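PDB 6OAW: WYL1 from Ruminococcus sp., which is a WYL-domain accessory protein that probably modulates the activity of the Type VI-D CRISPR-Cas system in bacterial immunity. Local coordinates for residues L135-C138 with R139-D143. Numbering follows the deposited sequence.
Sequences LSIC and RDLYD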
# COMPACT_ATOMS: atom_id res chain seq x y z
N LEU B 135 23.25 -10.89 -7.26
CA LEU B 135 23.84 -9.55 -7.17
C LEU B 135 25.36 -9.67 -7.33
O LEU B 135 25.99 -10.28 -6.46
CB LEU B 135 23.47 -8.95 -5.82
CG LEU B 135 24.21 -7.66 -5.46
CD1 LEU B 135 23.94 -6.57 -6.48
CD2 LEU B 135 23.82 -7.23 -4.05
N SER B 136 25.90 -9.09 -8.40
CA SER B 136 27.36 -8.87 -8.57
C SER B 136 27.78 -7.69 -7.67
O SER B 136 27.19 -6.62 -7.83
CB SER B 136 27.68 -8.65 -10.02
OG SER B 136 29.00 -8.16 -10.19
N ILE B 137 28.71 -7.91 -6.74
CA ILE B 137 29.22 -6.88 -5.78
C ILE B 137 30.37 -6.08 -6.43
O ILE B 137 31.49 -6.62 -6.49
CB ILE B 137 29.72 -7.50 -4.46
CG1 ILE B 137 28.79 -8.56 -3.86
CG2 ILE B 137 30.05 -6.40 -3.46
CD1 ILE B 137 27.48 -8.03 -3.43
N CYS B 138 30.11 -4.84 -6.84
CA CYS B 138 31.12 -3.88 -7.35
C CYS B 138 32.10 -3.51 -6.22
O CYS B 138 31.81 -3.75 -5.02
CB CYS B 138 30.51 -2.62 -7.97
SG CYS B 138 29.67 -1.49 -6.83
N ARG B 139 33.24 -2.96 -6.60
CA ARG B 139 34.32 -2.61 -5.64
C ARG B 139 33.77 -1.67 -4.56
O ARG B 139 34.10 -1.90 -3.39
CB ARG B 139 35.52 -2.01 -6.36
CG ARG B 139 36.83 -2.14 -5.60
CD ARG B 139 37.96 -1.55 -6.41
NE ARG B 139 37.82 -0.11 -6.50
CZ ARG B 139 38.58 0.69 -7.23
NH1 ARG B 139 39.57 0.20 -7.96
NH2 ARG B 139 38.34 1.99 -7.22
N ASP B 140 33.00 -0.64 -4.92
CA ASP B 140 32.48 0.37 -3.95
C ASP B 140 31.56 -0.33 -2.94
O ASP B 140 31.72 -0.05 -1.74
CB ASP B 140 31.77 1.55 -4.63
CG ASP B 140 32.74 2.50 -5.31
OD1 ASP B 140 33.94 2.42 -5.01
OD2 ASP B 140 32.31 3.28 -6.16
N LEU B 141 30.67 -1.21 -3.39
CA LEU B 141 29.76 -1.95 -2.48
C LEU B 141 30.59 -2.92 -1.63
O LEU B 141 30.29 -3.06 -0.44
CB LEU B 141 28.67 -2.70 -3.25
CG LEU B 141 27.65 -3.41 -2.34
CD1 LEU B 141 26.96 -2.44 -1.39
CD2 LEU B 141 26.60 -4.14 -3.15
N TYR B 142 31.61 -3.56 -2.19
CA TYR B 142 32.45 -4.51 -1.41
C TYR B 142 33.05 -3.77 -0.22
O TYR B 142 32.99 -4.31 0.90
CB TYR B 142 33.56 -5.16 -2.24
CG TYR B 142 34.24 -6.26 -1.45
CD1 TYR B 142 35.26 -5.96 -0.57
CD2 TYR B 142 33.77 -7.56 -1.49
CE1 TYR B 142 35.85 -6.95 0.20
CE2 TYR B 142 34.33 -8.55 -0.71
CZ TYR B 142 35.37 -8.24 0.14
OH TYR B 142 35.92 -9.22 0.92
N ASP B 143 33.61 -2.57 -0.46
CA ASP B 143 34.32 -1.76 0.56
C ASP B 143 33.32 -1.26 1.61
O ASP B 143 33.71 -1.20 2.77
CB ASP B 143 35.17 -0.66 -0.09
CG ASP B 143 36.37 -1.22 -0.84
OD1 ASP B 143 36.78 -2.37 -0.53
OD2 ASP B 143 36.89 -0.53 -1.72
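Cys138 is the N-cap of helix 139-145, and its side chain folds over the first turn to meet Leu141. Its SG lies between its own backbone N and carbonyl carbon (chi1 69°), a position that sets the sulfur within bonding range of Leu141 N. There Cys138 SG accepts from Leu141 N at 3.6 Å, with a fairly straight N-H...S angle of 160°. The same sulfur lies 3.9 Å from Leu141 CB, so it meets both the backbone and the base of that side chain. The carbonyl of Cys138 serves the helix as well. Its O takes a 2.8 Å backbone bond from Tyr142 N, the i to i+4 bond of the helix's first turn. Without the sulfur, as with an alanine at this position, Leu141 N would probably lose its capping partner and Leu141 CB its contact with the cap.

Ile137 packs against the side of the same turn. Its CG2 is anti to the backbone N, which carries this methyl to Tyr142, 3.5 Å from Tyr142 N and 3.9 Å from Tyr142 CB. The methyl comes up to the Tyr142 ring from its rim, not over a face. The Ile137 and Leu141 side chains cross obliquely, with Ile137 CD1 4.0 Å from Leu141 CD2. Leu135 CD2 reaches Leu141 CD2 more loosely, at 4.3 Å. Leu141 is thus met by apolar groups from both Leu135 and Ile137.

The contact is a strand-to-helix junction. Strand 131-136 pairs antiparallel with strand 23-28, and helix 139-145 starts right after the short link. Leu135 and Leu141 also touch helix 55-71, Leu141 through Phe63. The far end of Tyr142 lies against the N-terminal loop, where its OH bonds to Pro11 O and its ring meets Tyr19.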